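Local coordinates for protein peptide-43 (Lutzomyia longipalpis, PDB 7JQD) that probably binds the PAC1 receptor as a shortened, disulfide-linked analogue of the sand-fly salivary peptide maxadilan, at residues A3-Q6 against F7-I11; S22-K25 against A26-Q30. All coordinates share one frame; numbering follows the deposited sequence.

Interaction 1 of 2, residues A3-Q6 against F7-I11; sequences ATCQ and FRKAI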
# COMPACT_ATOMS: atom_id res chain seq x y z
N ALA B 3 1.75 -0.13 10.93
CA ALA B 3 0.50 -0.43 10.24
C ALA B 3 0.76 -0.80 8.79
O ALA B 3 0.21 -1.78 8.27
CB ALA B 3 -0.42 0.78 10.33
N THR B 4 1.62 -0.03 8.12
CA THR B 4 1.87 -0.27 6.72
C THR B 4 2.65 -1.55 6.54
O THR B 4 2.35 -2.35 5.64
CB THR B 4 2.61 0.91 6.11
OG1 THR B 4 1.82 2.10 6.29
CG2 THR B 4 2.81 0.66 4.65
N CYS B 5 3.64 -1.76 7.41
CA CYS B 5 4.39 -3.01 7.44
C CYS B 5 3.47 -4.22 7.55
O CYS B 5 3.65 -5.21 6.85
CB CYS B 5 5.38 -2.98 8.60
SG CYS B 5 6.38 -4.44 8.79
N GLN B 6 2.46 -4.15 8.44
CA GLN B 6 1.59 -5.29 8.67
C GLN B 6 0.63 -5.52 7.51
O GLN B 6 0.24 -6.66 7.24
CB GLN B 6 0.83 -5.11 9.99
CG GLN B 6 1.66 -4.54 11.14
CD GLN B 6 0.94 -4.52 12.50
OE1 GLN B 6 -0.04 -5.21 12.70
NE2 GLN B 6 1.42 -3.66 13.41
N PHE B 7 0.26 -4.45 6.80
CA PHE B 7 -0.62 -4.61 5.64
C PHE B 7 0.11 -5.32 4.50
O PHE B 7 -0.42 -6.25 3.89
CB PHE B 7 -1.14 -3.25 5.21
CG PHE B 7 -2.07 -3.29 4.05
CD1 PHE B 7 -3.40 -3.64 4.23
CD2 PHE B 7 -1.63 -2.96 2.79
CE1 PHE B 7 -4.27 -3.65 3.16
CE2 PHE B 7 -2.50 -2.98 1.72
CZ PHE B 7 -3.81 -3.33 1.90
N ARG B 8 1.33 -4.89 4.20
CA ARG B 8 2.13 -5.60 3.21
C ARG B 8 2.29 -7.06 3.58
O ARG B 8 2.13 -7.94 2.74
CB ARG B 8 3.51 -4.95 3.06
CG ARG B 8 4.50 -5.83 2.34
CD ARG B 8 4.05 -6.10 0.92
NE ARG B 8 5.05 -6.87 0.18
CZ ARG B 8 6.11 -6.34 -0.42
NH1 ARG B 8 6.96 -7.11 -1.07
NH2 ARG B 8 6.32 -5.03 -0.36
N LYS B 9 2.65 -7.34 4.84
CA LYS B 9 2.79 -8.72 5.27
C LYS B 9 1.46 -9.46 5.12
O LYS B 9 1.41 -10.57 4.58
CB LYS B 9 3.30 -8.79 6.70
CG LYS B 9 4.75 -8.37 6.90
CD LYS B 9 5.21 -8.68 8.32
CE LYS B 9 6.71 -8.45 8.53
NZ LYS B 9 7.22 -8.97 9.84
N ALA B 10 0.37 -8.83 5.56
CA ALA B 10 -0.96 -9.42 5.37
C ALA B 10 -1.19 -9.81 3.92
O ALA B 10 -1.50 -10.97 3.62
CB ALA B 10 -2.04 -8.44 5.83
N ILE B 11 -1.02 -8.86 3.00
CA ILE B 11 -1.25 -9.13 1.58
C ILE B 11 -0.54 -10.42 1.17
O ILE B 11 -1.16 -11.33 0.61
CB ILE B 11 -0.77 -7.95 0.70
CG1 ILE B 11 -1.73 -6.77 0.79
CG2 ILE B 11 -0.67 -8.39 -0.76
CD1 ILE B 11 -1.30 -5.58 -0.10

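Interaction 2 of 2, residues S22-K25 against A26-Q30; sequences SVFK and ACMKQ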
# COMPACT_ATOMS: atom_id res chain seq x y z
N SER B 22 -12.50 -14.55 -2.65
CA SER B 22 -13.31 -14.38 -1.45
C SER B 22 -12.65 -15.04 -0.25
O SER B 22 -12.85 -14.60 0.88
CB SER B 22 -14.71 -14.93 -1.69
OG SER B 22 -14.63 -16.26 -2.16
N VAL B 23 -11.83 -16.07 -0.47
CA VAL B 23 -10.93 -16.52 0.59
C VAL B 23 -9.94 -15.41 0.94
O VAL B 23 -9.66 -15.15 2.12
CB VAL B 23 -10.20 -17.81 0.17
CG1 VAL B 23 -9.36 -18.36 1.31
CG2 VAL B 23 -11.20 -18.84 -0.35
N PHE B 24 -9.40 -14.74 -0.08
CA PHE B 24 -8.43 -13.67 0.15
C PHE B 24 -8.99 -12.60 1.07
O PHE B 24 -8.35 -12.22 2.07
CB PHE B 24 -8.00 -13.06 -1.18
CG PHE B 24 -6.94 -12.00 -1.03
CD1 PHE B 24 -5.62 -12.36 -0.81
CD2 PHE B 24 -7.27 -10.65 -1.06
CE1 PHE B 24 -4.66 -11.41 -0.65
CE2 PHE B 24 -6.30 -9.68 -0.89
CZ PHE B 24 -5.00 -10.07 -0.69
N LYS B 25 -10.19 -12.10 0.75
CA LYS B 25 -10.78 -11.04 1.56
C LYS B 25 -10.94 -11.50 3.00
O LYS B 25 -10.71 -10.72 3.94
CB LYS B 25 -12.14 -10.62 0.98
CG LYS B 25 -12.04 -9.97 -0.40
CD LYS B 25 -13.42 -9.64 -0.97
CE LYS B 25 -13.41 -9.59 -2.49
NZ LYS B 25 -14.41 -10.54 -3.09
N ALA B 26 -11.29 -12.78 3.20
CA ALA B 26 -11.54 -13.29 4.53
C ALA B 26 -10.27 -13.31 5.35
O ALA B 26 -10.22 -12.76 6.46
CB ALA B 26 -12.17 -14.68 4.46
N CYS B 27 -9.22 -13.94 4.82
CA CYS B 27 -7.91 -13.87 5.46
C CYS B 27 -7.49 -12.42 5.68
O CYS B 27 -6.96 -12.08 6.75
CB CYS B 27 -6.88 -14.62 4.61
SG CYS B 27 -5.17 -14.42 5.11
N MET B 28 -7.76 -11.54 4.71
CA MET B 28 -7.43 -10.13 4.88
C MET B 28 -8.28 -9.47 5.98
O MET B 28 -7.77 -8.67 6.77
CB MET B 28 -7.60 -9.38 3.55
CG MET B 28 -6.44 -9.59 2.58
SD MET B 28 -4.83 -9.04 3.22
CE MET B 28 -4.99 -7.24 3.11
N LYS B 29 -9.58 -9.78 6.03
CA LYS B 29 -10.40 -9.32 7.15
C LYS B 29 -9.80 -9.76 8.47
O LYS B 29 -9.72 -8.97 9.42
CB LYS B 29 -11.83 -9.83 7.04
CG LYS B 29 -12.69 -9.01 6.13
CD LYS B 29 -14.04 -9.67 5.91
CE LYS B 29 -14.90 -8.83 4.98
NZ LYS B 29 -16.02 -9.60 4.37
N GLN B 30 -9.36 -11.01 8.55
CA GLN B 30 -8.73 -11.50 9.77
C GLN B 30 -7.45 -10.73 10.08
O GLN B 30 -7.20 -10.41 11.24
CB GLN B 30 -8.46 -13.00 9.65
CG GLN B 30 -7.70 -13.59 10.82
CD GLN B 30 -8.34 -13.32 12.19
OE1 GLN B 30 -9.57 -13.19 12.31
NE2 GLN B 30 -7.51 -13.26 13.23

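Interaction 1 of 2, residues A3-Q6 against F7-I11
K9 runs its methylene chain over the carbonyl of C5 and on toward the sulfur one turn earlier. CG of K9 lies 3.3 Å from O of C5, and CE comes within 4.0 Å of SG of C5. The first torsion of K9 places CG opposite its own carbonyl carbon and beside its backbone N (chi1 -71°). The rest of the chain is extended, which carries CE to the sulfur of C5. SG of C5 is tied to SG of C1 in a disulfide, and CE of K9 lies beside it. At the same end NE2 of Q6 makes a hydrogen bond to the backbone O of C1.

The contact lies in the first turns of an alpha helix, in a helical hairpin. Four i to i+4 backbone bonds follow one another here. N of F7 donates to O of A3 at 3.0 Å. N of R8 reaches O of T4 almost straight, with an N-H...O angle of 176°. K9 N bonds C5 O, and A10 N bonds Q6 O.

CB of F7 rests 3.6 Å from O of T4, but the ring leads away from the A3-Q6 turn. CG1 of I11 sits 4.0 Å above one ring face of F7, displaced toward the rim. The ring also meets an aromatic side chain of the other protein edge-to-face. R8 bends at chi2 (63°) and turns its guanidinium away from the turn. NE makes a salt bridge with D12, while NH1 makes one with an acidic side chain of the other protein. CB of A10 lies against O of Q6.

Interaction 2 of 2, residues S22-K25 against A26-Q30
F24 and M28 lie side by side, one turn apart on the second helix of the helical hairpin, and form a Met-aromatic contact. This part is tightly packed. CG of M28 sits over one face of the F24 ring, 3.8 Å from its centroid, in a CH-pi contact. SD of M28 is more oblique, 4.7 Å from the same centroid. The bend at chi2 (-60°) sets SD beside CZ of F24, and the bend at chi3 takes CE away toward F7. C14 and A15 of helix 3-17 touch F24, and an aromatic side chain of the other protein packs on the ring. An alanine in place of F24 would probably leave CG and SD of M28 without their aromatic partner and open a gap toward C14 and A15.

The other side is looser. S22 and A26 are exposed; K29 is largely so, though it packs on an aromatic side chain of the other protein. The bond from A26 N to S22 O is weak at 3.3 Å. CB and CG of K29 lie beside O of K25, which also accepts the bond from K29 N. C27 N bonds V23 O at 3.0 Å, and SG of C27 is joined to SG of C14.

In the fold
Interaction 1 lies near the start of helix 3-17, and interaction 2 in the N-terminal part of helix 21-37. Their centres are about 14 Å apart, on opposite sides of the chain's centre. The two still touch across the hairpin. CE of M28 packs 3.7 Å from CE1 of F7, and SD of M28 lies 3.8 Å from N of I11. CE1 of F24 approaches O of I11 at 3.7 Å. M28 therefore links the F24 contact to the F7 ring. The disulfide in interaction 2 joins the two helices, while that in interaction 1 stays at the N-terminal end of the first. Both interactions also pack on the other protein, probably the receptor, through F7, R8, F24 and M28 among others.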